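Local coordinates for protein lipoxygenase (Cyanothece sp., PDB 5EK8) that probably inserts molecular oxygen into polyunsaturated fatty acids at a non-heme iron, acting as a 9R-lipoxygenase, at residues Asp146-Gln150 and Lys151-Phe155; Glu481-Glu484 and Ile485-Ser489; Leu568-Thr571 and Trp572-Ser576. All blocks are in the same frame, centred on the assembly; numbering follows the deposited sequence.

Contact 1 (Asp146-Gln150 and Lys151-Phe155); sequences DNVTQ and KTYDF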
loop_
_atom_site.group_PDB
_atom_site.type_symbol
_atom_site.label_atom_id
_atom_site.label_comp_id
_atom_site.label_asym_id
_atom_site.label_seq_id
_atom_site.Cartn_x
_atom_site.Cartn_y
_atom_site.Cartn_z
ATOM N N ASP A 146 -42.054 -4.936 13.344
ATOM C CA ASP A 146 -42.603 -4.005 14.323
ATOM C C ASP A 146 -43.618 -4.713 15.211
ATOM O O ASP A 146 -44.198 -5.725 14.810
ATOM C CB ASP A 146 -43.252 -2.810 13.625
ATOM C CG ASP A 146 -42.390 -2.248 12.516
ATOM O OD1 ASP A 146 -42.951 -1.723 11.532
ATOM O OD2 ASP A 146 -41.149 -2.335 12.628
ATOM N N ASN A 147 -43.824 -4.175 16.411
ATOM C CA ASN A 147 -44.769 -4.738 17.373
ATOM C C ASN A 147 -44.495 -6.210 17.665
ATOM O O ASN A 147 -45.425 -7.006 17.808
ATOM C CB ASN A 147 -46.207 -4.572 16.870
ATOM C CG ASN A 147 -47.161 -4.145 17.966
ATOM O OD1 ASN A 147 -46.835 -3.287 18.787
ATOM N ND2 ASN A 147 -48.348 -4.742 17.986
ATOM N N VAL A 148 -43.216 -6.566 17.744
ATOM C CA VAL A 148 -42.819 -7.950 17.974
ATOM C C VAL A 148 -43.299 -8.445 19.333
ATOM O O VAL A 148 -42.802 -8.017 20.374
ATOM C CB VAL A 148 -41.294 -8.124 17.881
ATOM C CG1 VAL A 148 -40.895 -9.548 18.252
ATOM C CG2 VAL A 148 -40.812 -7.774 16.480
ATOM N N THR A 149 -44.274 -9.347 19.305
ATOM C CA THR A 149 -44.859 -9.902 20.519
ATOM C C THR A 149 -44.780 -11.425 20.502
ATOM O O THR A 149 -45.609 -12.114 21.096
ATOM C CB THR A 149 -46.318 -9.456 20.684
ATOM O OG1 THR A 149 -46.940 -9.372 19.395
ATOM C CG2 THR A 149 -46.376 -8.091 21.344
ATOM N N GLN A 150 -43.773 -11.938 19.806
ATOM C CA GLN A 150 -43.512 -13.367 19.743
ATOM C C GLN A 150 -42.223 -13.662 20.498
ATOM O O GLN A 150 -41.268 -12.891 20.410
ATOM C CB GLN A 150 -43.402 -13.823 18.291
ATOM C CG GLN A 150 -44.077 -12.880 17.310
ATOM C CD GLN A 150 -43.409 -12.880 15.947
ATOM O OE1 GLN A 150 -42.536 -13.704 15.669
ATOM N NE2 GLN A 150 -43.811 -11.946 15.091
ATOM N N LYS A 151 -42.180 -14.770 21.233
ATOM C CA LYS A 151 -40.999 -15.069 22.039
ATOM C C LYS A 151 -39.807 -15.459 21.165
ATOM O O LYS A 151 -38.691 -15.607 21.662
ATOM C CB LYS A 151 -41.292 -16.172 23.059
ATOM C CG LYS A 151 -40.414 -16.074 24.301
ATOM C CD LYS A 151 -40.828 -17.052 25.387
ATOM C CE LYS A 151 -40.777 -16.386 26.756
ATOM N NZ LYS A 151 -40.678 -17.382 27.861
ATOM N N THR A 152 -40.052 -15.636 19.868
ATOM C CA THR A 152 -38.985 -15.832 18.888
ATOM C C THR A 152 -39.301 -15.070 17.604
ATOM O O THR A 152 -40.295 -15.360 16.936
ATOM C CB THR A 152 -38.774 -17.323 18.519
ATOM O OG1 THR A 152 -39.909 -17.802 17.786
ATOM C CG2 THR A 152 -38.557 -18.189 19.755
ATOM N N TYR A 153 -38.465 -14.097 17.257
ATOM C CA TYR A 153 -38.606 -13.418 15.973
ATOM C C TYR A 153 -37.456 -13.786 15.050
ATOM O O TYR A 153 -36.292 -13.665 15.421
ATOM C CB TYR A 153 -38.664 -11.899 16.139
ATOM C CG TYR A 153 -38.764 -11.177 14.811
ATOM C CD1 TYR A 153 -39.979 -11.087 14.139
ATOM C CD2 TYR A 153 -37.644 -10.598 14.220
ATOM C CE1 TYR A 153 -40.079 -10.437 12.919
ATOM C CE2 TYR A 153 -37.734 -9.946 12.998
ATOM C CZ TYR A 153 -38.953 -9.868 12.354
ATOM O OH TYR A 153 -39.051 -9.219 11.143
ATOM N N ASP A 154 -37.786 -14.219 13.839
ATOM C CA ASP A 154 -36.777 -14.714 12.909
ATOM C C ASP A 154 -36.571 -13.791 11.710
ATOM O O ASP A 154 -37.507 -13.511 10.961
ATOM C CB ASP A 154 -37.154 -16.118 12.430
ATOM C CG ASP A 154 -36.199 -16.656 11.381
ATOM O OD1 ASP A 154 -34.996 -16.807 11.688
ATOM O OD2 ASP A 154 -36.658 -16.941 10.253
ATOM N N PHE A 155 -35.337 -13.324 11.535
ATOM C CA PHE A 155 -34.985 -12.513 10.376
ATOM C C PHE A 155 -34.820 -13.392 9.144
ATOM O O PHE A 155 -34.955 -12.930 8.010
ATOM C CB PHE A 155 -33.692 -11.733 10.620
ATOM C CG PHE A 155 -33.772 -10.750 11.750
ATOM C CD1 PHE A 155 -33.954 -9.399 11.499
ATOM C CD2 PHE A 155 -33.652 -11.173 13.065
ATOM C CE1 PHE A 155 -34.020 -8.487 12.536
ATOM C CE2 PHE A 155 -33.720 -10.269 14.108
ATOM C CZ PHE A 155 -33.903 -8.923 13.843
#

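Contact 2 (Glu481-Glu484 and Ile485-Ser489); sequences EWVE and IRRFS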
loop_
_atom_site.group_PDB
_atom_site.type_symbol
_atom_site.label_atom_id
_atom_site.label_comp_id
_atom_site.label_asym_id
_atom_site.label_seq_id
_atom_site.Cartn_x
_atom_site.Cartn_y
_atom_site.Cartn_z
ATOM N N GLU A 481 -9.998 -21.754 16.171
ATOM C CA GLU A 481 -10.748 -20.930 15.234
ATOM C C GLU A 481 -10.063 -20.902 13.875
ATOM O O GLU A 481 -9.967 -19.858 13.229
ATOM C CB GLU A 481 -10.916 -19.511 15.783
ATOM C CG GLU A 481 -11.786 -19.428 17.032
ATOM C CD GLU A 481 -13.256 -19.736 16.756
ATOM O OE1 GLU A 481 -13.623 -19.961 15.577
ATOM O OE2 GLU A 481 -14.047 -19.749 17.725
ATOM N N TRP A 482 -9.598 -22.072 13.451
ATOM C CA TRP A 482 -8.875 -22.219 12.195
ATOM C C TRP A 482 -9.787 -21.993 10.989
ATOM O O TRP A 482 -9.322 -21.653 9.895
ATOM C CB TRP A 482 -8.232 -23.605 12.128
ATOM C CG TRP A 482 -7.418 -23.827 10.904
ATOM C CD1 TRP A 482 -7.800 -24.487 9.770
ATOM C CD2 TRP A 482 -6.075 -23.388 10.680
ATOM N NE1 TRP A 482 -6.778 -24.483 8.856
ATOM C CE2 TRP A 482 -5.707 -23.815 9.390
ATOM C CE3 TRP A 482 -5.149 -22.671 11.446
ATOM C CZ2 TRP A 482 -4.452 -23.550 8.845
ATOM C CZ3 TRP A 482 -3.903 -22.407 10.902
ATOM C CH2 TRP A 482 -3.565 -22.849 9.615
ATOM N N VAL A 483 -11.086 -22.180 11.202
ATOM C CA VAL A 483 -12.086 -21.958 10.163
ATOM C C VAL A 483 -11.956 -20.553 9.579
ATOM O O VAL A 483 -12.105 -20.348 8.368
ATOM C CB VAL A 483 -13.509 -22.175 10.713
ATOM C CG1 VAL A 483 -14.558 -21.654 9.739
ATOM C CG2 VAL A 483 -13.733 -23.650 11.011
ATOM N N GLU A 484 -11.651 -19.595 10.448
ATOM C CA GLU A 484 -11.416 -18.222 10.019
ATOM C C GLU A 484 -10.228 -18.168 9.062
ATOM O O GLU A 484 -10.277 -17.479 8.045
ATOM C CB GLU A 484 -11.180 -17.303 11.227
ATOM C CG GLU A 484 -12.417 -17.101 12.092
ATOM C CD GLU A 484 -12.300 -15.907 13.030
ATOM O OE1 GLU A 484 -11.201 -15.321 13.120
ATOM O OE2 GLU A 484 -13.312 -15.554 13.677
ATOM N N ILE A 485 -9.170 -18.908 9.381
ATOM C CA ILE A 485 -8.007 -18.972 8.498
ATOM C C ILE A 485 -8.387 -19.559 7.145
ATOM O O ILE A 485 -7.898 -19.107 6.107
ATOM C CB ILE A 485 -6.866 -19.805 9.105
ATOM C CG1 ILE A 485 -6.443 -19.217 10.455
ATOM C CG2 ILE A 485 -5.690 -19.872 8.141
ATOM C CD1 ILE A 485 -6.059 -17.747 10.401
ATOM N N ARG A 486 -9.272 -20.550 7.151
ATOM C CA ARG A 486 -9.715 -21.135 5.891
ATOM C C ARG A 486 -10.502 -20.133 5.052
ATOM O O ARG A 486 -10.262 -20.008 3.853
ATOM C CB ARG A 486 -10.559 -22.388 6.124
ATOM C CG ARG A 486 -10.953 -23.079 4.824
ATOM C CD ARG A 486 -11.680 -24.395 5.042
ATOM N NE ARG A 486 -11.938 -25.059 3.766
ATOM C CZ ARG A 486 -12.380 -26.305 3.639
ATOM N NH1 ARG A 486 -12.621 -27.046 4.712
ATOM N NH2 ARG A 486 -12.579 -26.812 2.431
ATOM N N ARG A 487 -11.444 -19.426 5.672
ATOM C CA ARG A 487 -12.238 -18.430 4.950
ATOM C C ARG A 487 -11.352 -17.314 4.404
ATOM O O ARG A 487 -11.566 -16.814 3.296
ATOM C CB ARG A 487 -13.326 -17.852 5.853
ATOM C CG ARG A 487 -14.373 -18.876 6.248
ATOM C CD ARG A 487 -15.057 -19.456 5.018
ATOM N NE ARG A 487 -15.873 -20.618 5.351
ATOM C CZ ARG A 487 -15.446 -21.874 5.272
ATOM N NH1 ARG A 487 -14.212 -22.127 4.860
ATOM N NH2 ARG A 487 -16.253 -22.875 5.599
ATOM N N PHE A 488 -10.357 -16.943 5.203
ATOM C CA PHE A 488 -9.321 -15.982 4.834
ATOM C C PHE A 488 -8.599 -16.428 3.557
ATOM O O PHE A 488 -8.538 -15.694 2.554
ATOM C CB PHE A 488 -8.346 -15.836 6.012
ATOM C CG PHE A 488 -7.162 -14.947 5.748
ATOM C CD1 PHE A 488 -7.324 -13.594 5.503
ATOM C CD2 PHE A 488 -5.878 -15.460 5.798
ATOM C CE1 PHE A 488 -6.223 -12.771 5.285
ATOM C CE2 PHE A 488 -4.774 -14.645 5.579
ATOM C CZ PHE A 488 -4.947 -13.298 5.324
ATOM N N SER A 489 -8.076 -17.649 3.603
ATOM C CA SER A 489 -7.391 -18.257 2.471
ATOM C C SER A 489 -8.270 -18.273 1.217
ATOM O O SER A 489 -7.842 -17.864 0.132
ATOM C CB SER A 489 -6.957 -19.680 2.839
ATOM O OG SER A 489 -6.465 -20.385 1.714
#

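Contact 3 (Leu568-Thr571 and Trp572-Ser576); sequences LWHT and WVNDS. With FE2 (Fe (II) ion), chain B.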
loop_
_atom_site.group_PDB
_atom_site.type_symbol
_atom_site.label_atom_id
_atom_site.label_comp_id
_atom_site.label_asym_id
_atom_site.label_seq_id
_atom_site.Cartn_x
_atom_site.Cartn_y
_atom_site.Cartn_z
ATOM N N LEU A 568 8.586 -2.665 6.638
ATOM C CA LEU A 568 9.886 -2.263 6.100
ATOM C C LEU A 568 9.894 -1.935 4.605
ATOM O O LEU A 568 10.446 -0.916 4.213
ATOM C CB LEU A 568 10.936 -3.340 6.367
ATOM C CG LEU A 568 12.290 -3.005 5.734
ATOM C CD1 LEU A 568 12.848 -1.706 6.315
ATOM C CD2 LEU A 568 13.288 -4.144 5.890
ATOM N N TRP A 569 9.311 -2.791 3.773
ATOM C CA TRP A 569 9.371 -2.581 2.329
ATOM C C TRP A 569 8.744 -1.259 1.915
ATOM O O TRP A 569 9.389 -0.434 1.264
ATOM C CB TRP A 569 8.687 -3.726 1.575
ATOM C CG TRP A 569 8.654 -3.478 0.099
ATOM C CD1 TRP A 569 7.569 -3.121 -0.652
ATOM C CD2 TRP A 569 9.765 -3.529 -0.803
ATOM N NE1 TRP A 569 7.937 -2.961 -1.970
ATOM C CE2 TRP A 569 9.279 -3.210 -2.087
ATOM C CE3 TRP A 569 11.123 -3.823 -0.651
ATOM C CZ2 TRP A 569 10.103 -3.180 -3.210
ATOM C CZ3 TRP A 569 11.940 -3.796 -1.771
ATOM C CH2 TRP A 569 11.427 -3.474 -3.031
ATOM N N HIS A 570 7.487 -1.065 2.287
ATOM C CA HIS A 570 6.795 0.161 1.937
ATOM C C HIS A 570 7.483 1.369 2.552
ATOM O O HIS A 570 7.546 2.419 1.932
ATOM C CB HIS A 570 5.334 0.113 2.376
ATOM C CG HIS A 570 4.621 1.415 2.196
ATOM N ND1 HIS A 570 4.484 2.332 3.212
ATOM C CD2 HIS A 570 4.036 1.965 1.107
ATOM C CE1 HIS A 570 3.830 3.390 2.761
ATOM N NE2 HIS A 570 3.547 3.190 1.490
ATOM N N THR A 571 7.990 1.213 3.772
ATOM C CA THR A 571 8.764 2.266 4.421
ATOM C C THR A 571 9.909 2.690 3.522
ATOM O O THR A 571 10.091 3.871 3.227
ATOM C CB THR A 571 9.347 1.809 5.777
ATOM O OG1 THR A 571 8.300 1.710 6.745
ATOM C CG2 THR A 571 10.384 2.800 6.270
ATOM N N TRP A 572 10.663 1.697 3.074
ATOM C CA TRP A 572 11.865 1.923 2.297
ATOM C C TRP A 572 11.550 2.601 0.981
ATOM O O TRP A 572 12.194 3.583 0.618
ATOM C CB TRP A 572 12.587 0.609 2.033
ATOM C CG TRP A 572 13.969 0.799 1.499
ATOM C CD1 TRP A 572 14.323 1.252 0.256
ATOM C CD2 TRP A 572 15.188 0.526 2.190
ATOM N NE1 TRP A 572 15.693 1.278 0.134
ATOM C CE2 TRP A 572 16.246 0.838 1.309
ATOM C CE3 TRP A 572 15.490 0.047 3.470
ATOM C CZ2 TRP A 572 17.579 0.689 1.666
ATOM C CZ3 TRP A 572 16.817 -0.102 3.825
ATOM C CH2 TRP A 572 17.848 0.223 2.926
ATOM N N VAL A 573 10.552 2.086 0.271
ATOM C CA VAL A 573 10.243 2.621 -1.048
ATOM C C VAL A 573 9.620 4.015 -0.951
ATOM O O VAL A 573 9.969 4.922 -1.711
ATOM C CB VAL A 573 9.303 1.686 -1.827
ATOM C CG1 VAL A 573 8.997 2.267 -3.194
ATOM C CG2 VAL A 573 9.935 0.317 -1.970
ATOM N N ASN A 574 8.717 4.188 0.006
ATOM C CA ASN A 574 7.981 5.439 0.156
ATOM C C ASN A 574 8.832 6.577 0.712
ATOM O O ASN A 574 8.827 7.682 0.174
ATOM C CB ASN A 574 6.761 5.223 1.051
ATOM C CG ASN A 574 5.902 6.456 1.169
ATOM O OD1 ASN A 574 5.070 6.728 0.302
ATOM N ND2 ASN A 574 6.092 7.213 2.250
ATOM N N ASP A 575 9.570 6.305 1.782
ATOM C CA ASP A 575 10.345 7.348 2.444
ATOM C C ASP A 575 11.634 7.669 1.694
ATOM O O ASP A 575 12.400 8.539 2.114
ATOM C CB ASP A 575 10.666 6.949 3.887
ATOM C CG ASP A 575 9.416 6.780 4.749
ATOM O OD1 ASP A 575 8.305 7.120 4.281
ATOM O OD2 ASP A 575 9.552 6.312 5.903
ATOM N N SER A 576 11.869 6.977 0.584
ATOM C CA SER A 576 13.043 7.243 -0.239
ATOM C C SER A 576 12.680 8.091 -1.447
ATOM O O SER A 576 13.530 8.389 -2.291
ATOM C CB SER A 576 13.693 5.940 -0.704
ATOM O OG SER A 576 14.151 5.169 0.393
HETATM FE FE FE2 B . 3.043 4.716 -0.419
#

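Contact 1 (Asp146-Gln150 and Lys151-Phe155)
V148 packs on Y153, and Q150 comes to the edge of the same ring, where the chain turns into a strand. Just ahead of them, D146 forms a salt bridge with R78, and N147 gives its backbone N-H to D114. V148 then turns inward, its methyls spread across Y153. CG1, anti to the backbone N (chi1 175°), meets Y153 CB at 3.9 Å, while CG2 of V148 sits over one ring face toward the rim, 4.1 Å from Y153 CD1. A compact branched residue suits this spot, because both methyls find apolar partners and the side chain also touches L115 and Y102. T149 faces the other way, with its OG1 bonded to N147 O at 3.2 Å, as suits a small hydroxyl residue in a turn. Q150 brings its amide group to the edge of the Y153 ring, the two planes 56° apart; its long polar chain can do this while staying at the surface. Beyond it, K151 points away from the loop and sends NZ to the carbonyl of E50. This loop carries the chain from edge strand 132-143 of a four-stranded sheet to edge strand 152-160 of a three-stranded one, a connection between sheets consistent with the beta sandwich of a PLAT domain.

Contact 2 (Glu481-Glu484 and Ile485-Ser489)
I485 crosses the face of the W482 indole at a slant, its CB and both branches over the ring, three residues on along the same helix. Its CG2 stands 3.9 Å from the centroid of the six-membered ring of W482, only 10° off the ring normal, which makes a CH-pi contact. CG1 of I485 covers the neighbouring part of the same face, 3.8 Å from W482 CE3. With CG anti to the backbone N (chi1 -177°), W482 swings its indole forward along the helix and beneath the two branches of the isoleucine. A broad ring and a beta-branched chain suit each other here, since one offers a plane and the other two carbons to cover it. On another side of the helix V483 and R487 meet loosely, and R487 CG lies 3.4 Å from V483 O.

Under these side chains run backbone bonds from R486 N to W482 O (3.0 Å), R487 N to V483 O (2.9 Å) and F488 N to E484 O (2.9 Å). Farther out, W482 NE1 is bonded to T542 OG1, and W482 and I485 share L555 of helix 549-574. The buried carboxylate of E484 receives four N-H groups, OE1 those of R379 and N381, OE2 those of K380 and N70, a cluster that would probably favour its charged form. R486 and R487 both form salt bridges with E490, and F488 packs on A373 and C374 of helix 337-377. These are i to i+3 and i to i+4 contacts in the first turns of helix 482-495, packed against two long helices of the lipoxygenase catalytic domain.

Contact 3 (Leu568-Thr571 and Trp572-Ser576)
Carboxylate oxygen OD1 of D575, whose other oxygen OD2 rests 3.6 Å from T571 CG2 one turn back, is gripped twice: by the amide ND2 of N574 at 3.0 Å and by R663 in a salt bridge. The N574 bond is fairly straight (160° at the hydrogen), and OD1 of D575 lies nearly in the plane of that amide. D575 thus helps fix the rotation of its neighbour's amide, consistent with OD1 of N574 facing the iron. That approach is long, 2.9 Å from N574 OD1 to the metal, whereas H570 NE2 binds it at 2.5 Å.

H570 and N574 stand side by side, both with CG anti to the backbone N (chi1 173° for the histidine), which sends the two groups the same way. CB of N574 covers one face of the imidazole, 3.8 Å from H570 NE2, and the ring and amide planes are only 18° apart. This pairing of an iron ligand with a residue one helical turn on belongs to the lipoxygenase metal site, which H359, H364 and the terminal carboxylate of I668 complete. Histidine suits its place by presenting its NE2 to the iron, and asparagine by bringing a neutral oxygen close to it.

Backbone i to i+4 bonds carry the helix through the site, among them N574 N to H570 O (2.9 Å). On a further side, V573 CG2 lies over the W569 indole, 3.6 Å from W569 CE2, a slim branched side chain against a broad apolar face, and the NE1 of that indole is held by E358 O. L568 CD1 reaches the edge of the W572 ring, 4.3 Å from W572 CE3.

How the contacts relate
Contact 3 is the one at the iron. Contact 2 lies about 30 Å from it between centres, about 17 Å between nearest atoms, yet it packs against the helix on which contact 3 lies, 549-574, and against helix 337-377: the two that carry the iron ligands H570 and H359 with H364. Contact 2 also reaches toward the beta sandwich through N70 and Q94, both in loops between its strands. Contact 1 belongs to that sandwich. Its centre is about 33 Å from that of contact 2 and about 55 Å from that of contact 3, too far to touch either. The three follow in series along the chain.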